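Local coordinates for glycosylation Associate Protein 1 (Streptococcus agalactiae serotype V, PDB 6OYC) that probably takes part, in complex with its partner proteins Gap2 and Gap3, in the glycosylation and accessory Sec-dependent secretion of streptococcal surface adhesins, at residues 489-492 with 493-497; 459-462 with 463-467; 419-422 with 423-426; 434-437 with 438-442; 449-452 with 453-457. All coordinates share one frame; numbering follows the deposited sequence.

Contact 1: 489-492 with 493-497; sequences RSLI and YSIDK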
loop_
_atom_site.group_PDB
_atom_site.type_symbol
_atom_site.label_atom_id
_atom_site.label_comp_id
_atom_site.label_asym_id
_atom_site.label_seq_id
_atom_site.Cartn_x
_atom_site.Cartn_y
_atom_site.Cartn_z
ATOM N N ARG A 489 2.827 3.332 -29.782
ATOM C CA ARG A 489 3.674 4.435 -29.345
ATOM C C ARG A 489 3.711 4.513 -27.826
ATOM O O ARG A 489 4.747 4.852 -27.242
ATOM C CB ARG A 489 3.181 5.757 -29.947
ATOM C CG ARG A 489 3.930 6.984 -29.426
ATOM C CD ARG A 489 3.949 8.133 -30.429
ATOM N NE ARG A 489 2.678 8.844 -30.430
ATOM C CZ ARG A 489 1.712 8.649 -31.325
ATOM N NH1 ARG A 489 1.880 7.779 -32.312
ATOM N NH2 ARG A 489 0.580 9.337 -31.241
ATOM N N SER A 490 2.593 4.167 -27.178
ATOM C CA SER A 490 2.488 4.263 -25.729
ATOM C C SER A 490 3.259 3.137 -25.047
ATOM O O SER A 490 4.003 3.374 -24.084
ATOM C CB SER A 490 1.016 4.243 -25.315
ATOM O OG SER A 490 0.894 4.185 -23.901
ATOM N N LEU A 491 3.093 1.907 -25.534
ATOM C CA LEU A 491 3.877 0.788 -25.016
ATOM C C LEU A 491 5.371 1.055 -25.146
ATOM O O LEU A 491 6.139 0.844 -24.198
ATOM C CB LEU A 491 3.494 -0.498 -25.749
ATOM C CG LEU A 491 4.107 -1.829 -25.295
ATOM C CD1 LEU A 491 4.289 -1.940 -23.754
ATOM C CD2 LEU A 491 3.235 -2.942 -25.822
ATOM N N ILE A 492 5.798 1.544 -26.309
ATOM C CA ILE A 492 7.214 1.802 -26.540
ATOM C C ILE A 492 7.704 2.918 -25.634
ATOM O O ILE A 492 8.841 2.895 -25.143
ATOM C CB ILE A 492 7.449 2.135 -28.025
ATOM C CG1 ILE A 492 7.365 0.866 -28.868
ATOM C CG2 ILE A 492 8.768 2.876 -28.219
ATOM C CD1 ILE A 492 6.927 1.117 -30.298
ATOM N N TYR A 493 6.856 3.922 -25.413
ATOM C CA TYR A 493 7.228 5.009 -24.521
ATOM C C TYR A 493 7.440 4.488 -23.111
ATOM O O TYR A 493 8.397 4.876 -22.434
ATOM C CB TYR A 493 6.146 6.086 -24.560
ATOM C CG TYR A 493 6.213 7.158 -23.494
ATOM C CD1 TYR A 493 5.826 6.895 -22.180
ATOM C CD2 TYR A 493 6.601 8.456 -23.815
ATOM C CE1 TYR A 493 5.861 7.880 -21.208
ATOM C CE2 TYR A 493 6.635 9.457 -22.843
ATOM C CZ TYR A 493 6.262 9.162 -21.542
ATOM O OH TYR A 493 6.294 10.141 -20.566
ATOM N N SER A 494 6.556 3.605 -22.650
ATOM C CA SER A 494 6.699 3.069 -21.305
ATOM C C SER A 494 7.947 2.207 -21.187
ATOM O O SER A 494 8.706 2.337 -20.218
ATOM C CB SER A 494 5.445 2.283 -20.930
ATOM O OG SER A 494 4.307 3.124 -21.043
ATOM N N ILE A 495 8.200 1.356 -22.190
ATOM C CA ILE A 495 9.293 0.386 -22.111
ATOM C C ILE A 495 10.629 1.080 -21.887
ATOM O O ILE A 495 11.466 0.599 -21.115
ATOM C CB ILE A 495 9.314 -0.478 -23.381
ATOM C CG1 ILE A 495 8.216 -1.533 -23.299
ATOM C CG2 ILE A 495 10.657 -1.136 -23.543
ATOM C CD1 ILE A 495 7.934 -2.233 -24.604
ATOM N N ASP A 496 10.836 2.232 -22.534
ATOM C CA ASP A 496 12.098 2.930 -22.399
ATOM C C ASP A 496 12.206 3.639 -21.056
ATOM O O ASP A 496 13.239 3.557 -20.394
ATOM C CB ASP A 496 12.298 3.915 -23.559
ATOM C CG ASP A 496 12.206 3.242 -24.903
ATOM O OD1 ASP A 496 11.739 3.855 -25.889
ATOM O OD2 ASP A 496 12.665 2.080 -24.969
ATOM N N LYS A 497 11.165 4.360 -20.655
ATOM C CA LYS A 497 11.130 4.926 -19.311
ATOM C C LYS A 497 11.326 3.846 -18.244
ATOM O O LYS A 497 12.032 4.051 -17.246
ATOM C CB LYS A 497 9.803 5.681 -19.102
ATOM C CG LYS A 497 9.734 6.996 -19.869
ATOM C CD LYS A 497 9.258 8.154 -18.998
ATOM C CE LYS A 497 9.949 9.448 -19.424
ATOM N NZ LYS A 497 10.149 9.534 -20.909
#
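Ile495 lies one turn beyond Leu491 on helix 484-502, and its side chain can be followed outward along the carbonyl group of that leucine. Ile495 CB sits 3.5 Å from Leu491 O, the same oxygen that accepts the hydrogen bond of Ile495 N at 2.9 Å. Ile495 CG1, placed beside the backbone N by a chi1 of -78°, comes closer still, 3.3 Å from Leu491 O. The terminal CD1 then meets the leucine methyl, Ile495 CD1 to Leu491 CD1 being 3.8 Å, with the two side chains crossing at a slant. A second seam is polar. Ser490 O takes both Ser494 N and Ser494 OG, the hydroxyl at 3.1 Å, and the two donors arrive from opposite faces of the carbonyl plane. Tyr493 and Ser490 carry their own hydroxyls away from the helix, to Glu459 and to the carbonyl of Gly446. Bending its hydroxyl back onto the preceding turn, Ser494 thus settles its polar group within the helix, which suits a buried serine.

Contact 2: 459-462 with 463-467; sequences EHRK and NGYII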
loop_
_atom_site.group_PDB
_atom_site.type_symbol
_atom_site.label_atom_id
_atom_site.label_comp_id
_atom_site.label_asym_id
_atom_site.label_seq_id
_atom_site.Cartn_x
_atom_site.Cartn_y
_atom_site.Cartn_z
ATOM N N GLU A 459 2.121 12.067 -20.840
ATOM C CA GLU A 459 2.417 13.036 -21.886
ATOM C C GLU A 459 1.348 12.886 -22.963
ATOM O O GLU A 459 1.173 11.796 -23.518
ATOM C CB GLU A 459 3.818 12.828 -22.462
ATOM C CG GLU A 459 4.947 13.336 -21.567
ATOM C CD GLU A 459 6.298 13.289 -22.252
ATOM O OE1 GLU A 459 6.547 14.131 -23.142
ATOM O OE2 GLU A 459 7.110 12.401 -21.910
ATOM N N HIS A 460 0.617 13.969 -23.222
ATOM C CA HIS A 460 -0.465 13.966 -24.203
ATOM C C HIS A 460 -0.009 13.363 -25.524
ATOM O O HIS A 460 1.080 13.669 -26.015
ATOM C CB HIS A 460 -0.955 15.401 -24.412
ATOM C CG HIS A 460 -2.152 15.514 -25.303
ATOM N ND1 HIS A 460 -3.333 14.848 -25.058
ATOM C CD2 HIS A 460 -2.356 16.237 -26.430
ATOM C CE1 HIS A 460 -4.213 15.156 -25.996
ATOM N NE2 HIS A 460 -3.644 15.997 -26.839
ATOM N N ARG A 461 -0.842 12.474 -26.079
ATOM C CA ARG A 461 -0.637 11.828 -27.378
ATOM C C ARG A 461 0.660 11.023 -27.449
ATOM O O ARG A 461 1.109 10.652 -28.539
ATOM C CB ARG A 461 -0.689 12.845 -28.529
ATOM C CG ARG A 461 -2.070 13.470 -28.762
ATOM C CD ARG A 461 -2.008 14.614 -29.778
ATOM N NE ARG A 461 -1.788 14.110 -31.130
ATOM C CZ ARG A 461 -2.735 14.036 -32.059
ATOM N NH1 ARG A 461 -3.969 14.449 -31.780
ATOM N NH2 ARG A 461 -2.447 13.555 -33.263
ATOM N N LYS A 462 1.275 10.727 -26.313
ATOM C CA LYS A 462 2.437 9.849 -26.274
ATOM C C LYS A 462 2.147 8.564 -25.522
ATOM O O LYS A 462 2.433 7.469 -26.030
ATOM C CB LYS A 462 3.630 10.573 -25.627
ATOM C CG LYS A 462 4.208 11.709 -26.452
ATOM C CD LYS A 462 5.616 12.059 -25.991
ATOM C CE LYS A 462 6.140 13.285 -26.708
ATOM N NZ LYS A 462 5.940 13.172 -28.189
ATOM N N ASN A 463 1.585 8.673 -24.313
ATOM C CA ASN A 463 1.154 7.516 -23.536
ATOM C C ASN A 463 -0.210 7.777 -22.922
ATOM O O ASN A 463 -0.571 7.146 -21.923
ATOM C CB ASN A 463 2.180 7.159 -22.442
ATOM C CG ASN A 463 2.229 8.182 -21.303
ATOM O OD1 ASN A 463 2.039 9.390 -21.507
ATOM N ND2 ASN A 463 2.495 7.695 -20.094
ATOM N N GLY A 464 -0.961 8.710 -23.484
ATOM C CA GLY A 464 -2.259 9.053 -22.941
ATOM C C GLY A 464 -2.875 10.184 -23.738
ATOM O O GLY A 464 -2.328 10.649 -24.745
ATOM N N TYR A 465 -4.036 10.618 -23.272
ATOM C CA TYR A 465 -4.804 11.629 -23.979
ATOM C C TYR A 465 -5.589 12.434 -22.957
ATOM O O TYR A 465 -6.337 11.865 -22.152
ATOM C CB TYR A 465 -5.739 10.985 -25.003
ATOM C CG TYR A 465 -6.276 11.937 -26.052
ATOM C CD1 TYR A 465 -7.311 12.824 -25.754
ATOM C CD2 TYR A 465 -5.765 11.933 -27.351
ATOM C CE1 TYR A 465 -7.824 13.689 -26.720
ATOM C CE2 TYR A 465 -6.272 12.801 -28.327
ATOM C CZ TYR A 465 -7.299 13.673 -28.003
ATOM O OH TYR A 465 -7.795 14.530 -28.956
ATOM N N ILE A 466 -5.397 13.748 -22.983
ATOM C CA ILE A 466 -6.072 14.661 -22.071
ATOM C C ILE A 466 -7.256 15.283 -22.803
ATOM O O ILE A 466 -7.078 15.996 -23.799
ATOM C CB ILE A 466 -5.106 15.735 -21.547
ATOM C CG1 ILE A 466 -3.860 15.077 -20.947
ATOM C CG2 ILE A 466 -5.790 16.599 -20.511
ATOM C CD1 ILE A 466 -2.897 16.067 -20.320
ATOM N N ILE A 467 -8.461 15.005 -22.322
ATOM C CA ILE A 467 -9.680 15.539 -22.916
ATOM C C ILE A 467 -10.087 16.801 -22.164
ATOM O O ILE A 467 -9.960 16.886 -20.932
ATOM C CB ILE A 467 -10.817 14.493 -22.927
ATOM C CG1 ILE A 467 -11.187 14.065 -21.515
ATOM C CG2 ILE A 467 -10.418 13.265 -23.733
ATOM C CD1 ILE A 467 -12.389 13.162 -21.450
#
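The imidazole of His460 turns its edge to the face of Tyr465 in a T-shaped pair, ring centroids 4.7 Å apart and planes at 62°. His460 CE1 stands over the centre of the phenol ring, 3.8 Å from Tyr465 CG. With CG anti to the backbone N (chi1 -175°), the histidine also brings ND1 to the main chain beyond the tyrosine: Ile466 N donates to His460 ND1 at 3.1 Å, almost straight at 177° and tilted slightly from the ring plane. Here the loop 459-463 enters strand 464-466, an outermost strand of the six-stranded parallel sheet, and the histidine lies beside Tyr465 and Ile466 of the strand. The loop closes on itself at Asn463. Its OD1 accepts from Glu459 N at 2.8 Å in the carbonyl plane, while Asn463 N returns a bond to Glu459 O, which also takes Lys462 N. Asn463 ND2 reaches back to the carbonyl of Phe457. Arg461 N, in turn, gives a short 2.7 Å bond to Gly464 O, an oxygen that Tyr480 OH also reaches from helix 473-481.

Contact 3: 419-422 with 423-426; sequences NRLE and YVRL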
loop_
_atom_site.group_PDB
_atom_site.type_symbol
_atom_site.label_atom_id
_atom_site.label_comp_id
_atom_site.label_asym_id
_atom_site.label_seq_id
_atom_site.Cartn_x
_atom_site.Cartn_y
_atom_site.Cartn_z
ATOM N N ASN A 419 -4.062 -7.936 -11.682
ATOM C CA ASN A 419 -4.677 -8.977 -12.489
ATOM C C ASN A 419 -5.701 -8.386 -13.445
ATOM O O ASN A 419 -5.751 -8.767 -14.620
ATOM C CB ASN A 419 -5.300 -10.040 -11.597
ATOM C CG ASN A 419 -4.292 -11.083 -11.179
ATOM O OD1 ASN A 419 -4.106 -12.095 -11.855
ATOM N ND2 ASN A 419 -3.597 -10.822 -10.079
ATOM N N ARG A 420 -6.483 -7.411 -12.979
ATOM C CA ARG A 420 -7.538 -6.873 -13.825
ATOM C C ARG A 420 -6.959 -6.098 -15.013
ATOM O O ARG A 420 -7.572 -6.060 -16.085
ATOM C CB ARG A 420 -8.514 -6.046 -12.970
ATOM C CG ARG A 420 -9.969 -5.956 -13.562
ATOM C CD ARG A 420 -10.738 -7.328 -13.459
ATOM N NE ARG A 420 -12.191 -7.307 -13.718
ATOM C CZ ARG A 420 -12.796 -6.933 -14.858
ATOM N NH1 ARG A 420 -12.101 -6.521 -15.920
ATOM N NH2 ARG A 420 -14.125 -6.968 -14.936
ATOM N N LEU A 421 -5.750 -5.548 -14.879
ATOM C CA LEU A 421 -5.130 -4.754 -15.928
ATOM C C LEU A 421 -4.319 -5.582 -16.911
ATOM O O LEU A 421 -3.798 -5.019 -17.883
ATOM C CB LEU A 421 -4.226 -3.690 -15.305
ATOM C CG LEU A 421 -4.987 -2.515 -14.692
ATOM C CD1 LEU A 421 -4.040 -1.611 -13.889
ATOM C CD2 LEU A 421 -5.717 -1.722 -15.766
ATOM N N GLU A 422 -4.206 -6.891 -16.681
ATOM C CA GLU A 422 -3.316 -7.722 -17.488
ATOM C C GLU A 422 -3.585 -7.552 -18.979
ATOM O O GLU A 422 -2.664 -7.339 -19.771
ATOM C CB GLU A 422 -3.473 -9.192 -17.086
ATOM C CG GLU A 422 -2.359 -10.084 -17.609
ATOM C CD GLU A 422 -2.602 -11.552 -17.318
ATOM O OE1 GLU A 422 -3.656 -11.868 -16.719
ATOM O OE2 GLU A 422 -1.741 -12.382 -17.698
ATOM N N TYR A 423 -4.848 -7.648 -19.376
ATOM C CA TYR A 423 -5.221 -7.609 -20.782
ATOM C C TYR A 423 -5.945 -6.319 -21.157
ATOM O O TYR A 423 -6.565 -6.258 -22.216
ATOM C CB TYR A 423 -6.074 -8.836 -21.134
ATOM C CG TYR A 423 -5.333 -10.158 -20.960
ATOM C CD1 TYR A 423 -4.369 -10.566 -21.886
ATOM C CD2 TYR A 423 -5.585 -10.987 -19.865
ATOM C CE1 TYR A 423 -3.677 -11.765 -21.727
ATOM C CE2 TYR A 423 -4.898 -12.185 -19.696
ATOM C CZ TYR A 423 -3.945 -12.569 -20.629
ATOM O OH TYR A 423 -3.264 -13.756 -20.460
ATOM N N VAL A 424 -5.854 -5.274 -20.331
ATOM C CA VAL A 424 -6.630 -4.067 -20.575
ATOM C C VAL A 424 -5.967 -3.242 -21.668
ATOM O O VAL A 424 -4.742 -3.166 -21.775
ATOM C CB VAL A 424 -6.820 -3.264 -19.270
ATOM C CG1 VAL A 424 -7.131 -1.789 -19.548
ATOM C CG2 VAL A 424 -7.966 -3.862 -18.466
ATOM N N ARG A 425 -6.793 -2.643 -22.512
ATOM C CA ARG A 425 -6.298 -1.817 -23.601
ATOM C C ARG A 425 -6.176 -0.351 -23.199
ATOM O O ARG A 425 -5.219 0.329 -23.596
ATOM C CB ARG A 425 -7.238 -1.961 -24.804
ATOM C CG ARG A 425 -6.634 -1.536 -26.123
ATOM C CD ARG A 425 -5.467 -2.419 -26.514
ATOM N NE ARG A 425 -5.032 -2.132 -27.872
ATOM C CZ ARG A 425 -3.917 -2.604 -28.421
ATOM N NH1 ARG A 425 -3.107 -3.396 -27.724
ATOM N NH2 ARG A 425 -3.607 -2.273 -29.669
ATOM N N LEU A 426 -7.125 0.148 -22.410
ATOM C CA LEU A 426 -7.231 1.579 -22.173
ATOM C C LEU A 426 -7.684 1.842 -20.743
ATOM O O LEU A 426 -8.628 1.206 -20.262
ATOM C CB LEU A 426 -8.209 2.217 -23.169
ATOM C CG LEU A 426 -8.370 3.739 -23.152
ATOM C CD1 LEU A 426 -7.051 4.438 -23.470
ATOM C CD2 LEU A 426 -9.469 4.172 -24.142
HETATM O O HOH W 1 -6.930 -8.378 -17.735
#
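Leu421 and Val424 close a type I beta turn that leads the chain out of helix 414-420 towards strand 426-428. On the buried side Leu421 CD2 packs 4.0 Å from Val424 CB, and Val424 CG2 presses against the carbonyl of the residue before Leu421, 3.3 Å from Arg420 O; both side chains also lean on Tyr321 of strand 318-323. Val424 N closes the turn on Leu421 O at 3.2 Å, an almost straight bond whose donor stands above the carbonyl plane. The more open side belongs to the two partly exposed central residues. Glu422 runs alongside Tyr423 with its chain extended; a chi1 of -165° turns CG away from the amide nitrogen and lays it over the ring face in a CH-pi contact, Glu422 CG lying 4.1 Å from the Tyr423 centroid. The carboxylate leans 33° from the ring plane and forms a salt bridge with Lys311. Between helix end and turn sits a water that accepts from Tyr423 N at 2.7 Å and lies 2.9 Å from Arg420 O.

Contact 4: 434-437 with 438-442; sequences PDLY and TQIAG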
loop_
_atom_site.group_PDB
_atom_site.type_symbol
_atom_site.label_atom_id
_atom_site.label_comp_id
_atom_site.label_asym_id
_atom_site.label_seq_id
_atom_site.Cartn_x
_atom_site.Cartn_y
_atom_site.Cartn_z
ATOM N N PRO A 434 -7.335 11.926 -10.092
ATOM C CA PRO A 434 -7.254 10.529 -10.516
ATOM C C PRO A 434 -6.505 9.693 -9.495
ATOM O O PRO A 434 -5.625 10.178 -8.779
ATOM C CB PRO A 434 -6.515 10.593 -11.861
ATOM C CG PRO A 434 -5.984 11.951 -11.977
ATOM C CD PRO A 434 -6.821 12.846 -11.115
ATOM N N ASP A 435 -6.907 8.427 -9.408
ATOM C CA ASP A 435 -6.298 7.488 -8.476
ATOM C C ASP A 435 -4.797 7.329 -8.753
ATOM O O ASP A 435 -4.373 7.087 -9.893
ATOM C CB ASP A 435 -7.020 6.140 -8.563
ATOM C CG ASP A 435 -6.418 5.095 -7.631
ATOM O OD1 ASP A 435 -6.594 5.231 -6.414
ATOM O OD2 ASP A 435 -5.756 4.148 -8.113
ATOM N N LEU A 436 -3.996 7.478 -7.699
ATOM C CA LEU A 436 -2.544 7.465 -7.849
ATOM C C LEU A 436 -2.043 6.096 -8.285
ATOM O O LEU A 436 -1.248 5.989 -9.230
ATOM C CB LEU A 436 -1.871 7.876 -6.536
ATOM C CG LEU A 436 -0.345 7.698 -6.545
ATOM C CD1 LEU A 436 0.249 8.663 -7.561
ATOM C CD2 LEU A 436 0.299 7.896 -5.158
ATOM N N TYR A 437 -2.479 5.032 -7.597
ATOM C CA TYR A 437 -1.950 3.720 -7.925
ATOM C C TYR A 437 -2.296 3.342 -9.364
ATOM O O TYR A 437 -1.478 2.743 -10.069
ATOM C CB TYR A 437 -2.453 2.647 -6.956
ATOM C CG TYR A 437 -1.776 1.341 -7.324
ATOM C CD1 TYR A 437 -0.419 1.158 -7.084
ATOM C CD2 TYR A 437 -2.456 0.335 -7.996
ATOM C CE1 TYR A 437 0.237 -0.019 -7.458
ATOM C CE2 TYR A 437 -1.799 -0.859 -8.375
ATOM C CZ TYR A 437 -0.457 -1.023 -8.104
ATOM O OH TYR A 437 0.213 -2.174 -8.475
ATOM N N THR A 438 -3.497 3.705 -9.821
ATOM C CA THR A 438 -3.888 3.456 -11.208
ATOM C C THR A 438 -2.952 4.161 -12.183
ATOM O O THR A 438 -2.580 3.592 -13.216
ATOM C CB THR A 438 -5.338 3.902 -11.426
ATOM O OG1 THR A 438 -6.192 3.175 -10.536
ATOM C CG2 THR A 438 -5.791 3.645 -12.859
ATOM N N GLN A 439 -2.561 5.403 -11.875
ATOM C CA GLN A 439 -1.592 6.102 -12.718
ATOM C C GLN A 439 -0.260 5.358 -12.756
ATOM O O GLN A 439 0.332 5.180 -13.829
ATOM C CB GLN A 439 -1.384 7.529 -12.218
ATOM C CG GLN A 439 -2.601 8.405 -12.317
ATOM C CD GLN A 439 -2.325 9.796 -11.804
ATOM O OE1 GLN A 439 -2.137 10.012 -10.594
ATOM N NE2 GLN A 439 -2.268 10.748 -12.718
ATOM N N ILE A 440 0.234 4.930 -11.585
ATOM C CA ILE A 440 1.484 4.168 -11.524
ATOM C C ILE A 440 1.372 2.894 -12.341
ATOM O O ILE A 440 2.296 2.526 -13.076
ATOM C CB ILE A 440 1.852 3.851 -10.064
ATOM C CG1 ILE A 440 2.333 5.114 -9.341
ATOM C CG2 ILE A 440 2.904 2.748 -10.001
ATOM C CD1 ILE A 440 2.140 5.031 -7.838
ATOM N N ALA A 441 0.245 2.188 -12.210
ATOM C CA ALA A 441 0.042 0.973 -12.986
ATOM C C ALA A 441 0.061 1.275 -14.483
ATOM O O ALA A 441 0.570 0.477 -15.282
ATOM C CB ALA A 441 -1.271 0.308 -12.569
ATOM N N GLY A 442 -0.468 2.434 -14.877
ATOM C CA GLY A 442 -0.454 2.870 -16.261
ATOM C C GLY A 442 0.943 3.007 -16.838
ATOM O O GLY A 442 1.254 2.352 -17.834
HETATM O O HOH W 2 -3.781 12.042 -8.327
#
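The N-terminal cap of helix 436-445, the helix of the beta-alpha-beta unit between strands 426-428 and 449-451, is built on Asp435 and Thr438. Asp435 occupies the N-cap position, and its carboxylate accepts the capping bond from Thr438 N to Asp435 OD2 at 2.9 Å. The same oxygen also receives the threonine hydroxyl, with Thr438 OG1 2.6 Å from Asp435 OD2. Both donors use the anti side of the carboxylate, but they approach from opposite faces of its plane, so two bonds grip a single oxygen and fix the rotation of the group. A chi1 of 179° carries the Asp435 carboxylate over the first turn, where the amides at the helix start would probably stabilise its negative charge. Thr438 OG1 is held further by Tyr356 OH, and Asp435 N is tied to Asp429. Within the first turns, Leu436 and Ile440 pack obliquely, Leu436 CG to Ile440 CD1 being 3.9 Å, while the ring of Tyr437 reaches loosely to Ala441 and sends its hydroxyl to Asp304. Gln439 N donates to Asp435 O, and its extended side chain starts out past the same carbonyl, Gln439 CG lying 3.3 Å from Asp435 O. A water donates to Pro434 O at 2.7 Å and only weakly to Gln439 OE1 at 3.5 Å.

Contact 5: 449-452 with 453-457; sequences QINT and ILTEF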
loop_
_atom_site.group_PDB
_atom_site.type_symbol
_atom_site.label_atom_id
_atom_site.label_comp_id
_atom_site.label_asym_id
_atom_site.label_seq_id
_atom_site.Cartn_x
_atom_site.Cartn_y
_atom_site.Cartn_z
ATOM N N GLN A 449 -3.518 6.210 -20.800
ATOM C CA GLN A 449 -4.480 6.753 -19.846
ATOM C C GLN A 449 -5.186 7.989 -20.387
ATOM O O GLN A 449 -4.544 8.896 -20.911
ATOM C CB GLN A 449 -3.797 7.144 -18.533
ATOM C CG GLN A 449 -3.068 6.034 -17.872
ATOM C CD GLN A 449 -2.140 6.565 -16.807
ATOM O OE1 GLN A 449 -2.583 7.081 -15.779
ATOM N NE2 GLN A 449 -0.847 6.467 -17.061
ATOM N N ILE A 450 -6.494 8.064 -20.190
ATOM C CA ILE A 450 -7.257 9.259 -20.542
ATOM C C ILE A 450 -7.616 10.001 -19.258
ATOM O O ILE A 450 -8.322 9.460 -18.397
ATOM C CB ILE A 450 -8.521 8.930 -21.353
ATOM C CG1 ILE A 450 -8.162 8.277 -22.690
ATOM C CG2 ILE A 450 -9.338 10.209 -21.573
ATOM C CD1 ILE A 450 -9.381 7.854 -23.500
ATOM N N ASN A 451 -7.154 11.244 -19.146
ATOM C CA ASN A 451 -7.420 12.122 -18.016
ATOM C C ASN A 451 -8.066 13.413 -18.522
ATOM O O ASN A 451 -8.026 13.724 -19.712
ATOM C CB ASN A 451 -6.126 12.436 -17.237
ATOM C CG ASN A 451 -5.321 11.178 -16.875
ATOM O OD1 ASN A 451 -4.140 11.080 -17.184
ATOM N ND2 ASN A 451 -5.974 10.209 -16.233
ATOM N N THR A 452 -8.672 14.170 -17.612
ATOM C CA THR A 452 -9.104 15.530 -17.918
ATOM C C THR A 452 -8.143 16.586 -17.395
ATOM O O THR A 452 -8.428 17.777 -17.525
ATOM C CB THR A 452 -10.490 15.811 -17.333
ATOM O OG1 THR A 452 -10.490 15.482 -15.937
ATOM C CG2 THR A 452 -11.537 15.015 -18.050
ATOM N N ILE A 453 -7.033 16.189 -16.773
ATOM C CA ILE A 453 -6.092 17.130 -16.186
ATOM C C ILE A 453 -4.683 16.703 -16.562
ATOM O O ILE A 453 -4.428 15.546 -16.901
ATOM C CB ILE A 453 -6.221 17.205 -14.653
ATOM C CG1 ILE A 453 -5.603 15.950 -14.023
ATOM C CG2 ILE A 453 -7.675 17.328 -14.246
ATOM C CD1 ILE A 453 -5.730 15.889 -12.523
ATOM N N LEU A 454 -3.767 17.661 -16.502
ATOM C CA LEU A 454 -2.361 17.352 -16.663
ATOM C C LEU A 454 -1.832 16.712 -15.389
ATOM O O LEU A 454 -2.169 17.121 -14.275
ATOM C CB LEU A 454 -1.559 18.614 -16.987
ATOM C CG LEU A 454 -0.073 18.450 -17.350
ATOM C CD1 LEU A 454 0.862 18.451 -16.112
ATOM C CD2 LEU A 454 0.146 17.199 -18.224
ATOM N N THR A 455 -0.997 15.701 -15.569
ATOM C CA THR A 455 -0.357 14.977 -14.487
ATOM C C THR A 455 1.084 14.758 -14.898
ATOM O O THR A 455 1.430 14.850 -16.076
ATOM C CB THR A 455 -1.043 13.621 -14.209
ATOM O OG1 THR A 455 -0.832 12.737 -15.322
ATOM C CG2 THR A 455 -2.560 13.800 -13.999
ATOM N N GLU A 456 1.930 14.452 -13.927
ATOM C CA GLU A 456 3.284 14.097 -14.310
ATOM C C GLU A 456 3.364 12.716 -14.951
ATOM O O GLU A 456 4.425 12.352 -15.472
ATOM C CB GLU A 456 4.201 14.176 -13.088
ATOM C CG GLU A 456 4.157 15.512 -12.365
ATOM C CD GLU A 456 5.396 15.727 -11.513
ATOM O OE1 GLU A 456 6.162 14.747 -11.347
ATOM O OE2 GLU A 456 5.604 16.862 -11.016
ATOM N N PHE A 457 2.280 11.946 -14.939
ATOM C CA PHE A 457 2.309 10.569 -15.413
ATOM C C PHE A 457 2.066 10.426 -16.903
ATOM O O PHE A 457 2.448 9.400 -17.479
ATOM C CB PHE A 457 1.256 9.735 -14.674
ATOM C CG PHE A 457 1.618 9.455 -13.262
ATOM C CD1 PHE A 457 2.363 8.325 -12.937
ATOM C CD2 PHE A 457 1.260 10.346 -12.259
ATOM C CE1 PHE A 457 2.713 8.073 -11.635
ATOM C CE2 PHE A 457 1.610 10.098 -10.953
ATOM C CZ PHE A 457 2.331 8.963 -10.640
HETATM O O HOH W 3 -2.459 10.064 -15.262
#
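Asn451 and Thr455 face each other across the bend that follows strand 449-451, their side chains crossing at about a right angle, and water carries the polar link between them. Asn451 OD1 and Thr455 OG1 stand 4.1 Å apart, and one water fills the role of intermediary: it donates to Asn451 OD1 at 2.7 Å and to Gln449 OE1 at 3.0 Å, and accepts from Thr455 OG1 at 3.1 Å. Three side chains are thus gathered on one molecule, with Gln449 and Asn451 both pointing to the returning segment. Among direct hydrogen bonds, the threonine hydroxyl has a second task, accepting from the backbone two residues on, Phe457 N to Thr455 OG1 at 3.2 Å. Its chi1 of 68° sets OG1 between the backbone N and the carbonyl carbon, where it can serve both water and amide. Asn451 ND2 and Thr452 OG1 bind instead the carbonyls of Asp429 and Ile430, beyond the neighbouring strand 426-428. Van der Waals contact between the segments is slight and sets carbon against oxygen: Asn451 CB rests 3.6 Å from Ile453 O, and Ile453 CG2 lies 3.8 Å from Thr452 OG1, while the isoleucine side chain leads away to Pro434. The bond from Phe457 N makes residues 455-457 an ST turn, set in the loop leaving the C-terminal end of a strand of the parallel sheet.

How the contacts relate
Contacts 2 and 5 share the edge of one parallel sheet, where Tyr465 N and Ile467 N pair with Gln449 O and Asn451 O of the neighbouring strand. Contact 4 starts the helix that precedes strand 449-451, and its Gln439 packs against Thr455, Gln449 and Phe457 of contact 5. Contact 3 leads into the same sheet from another helix, touching contact 4 through Leu421 and Ala441. Contact 1 belongs to helix 484-502, which meets contact 2 through Tyr493 with Glu459. Contacts 1 and 2 lie nearer the surface, with two and three exposed touching residues, whereas contact 4 has half of its touching residues buried and, like contacts 3 and 5, none exposed. Carboxylate capping marks contact 4, ring pairing contact 2 and water bridging contact 5.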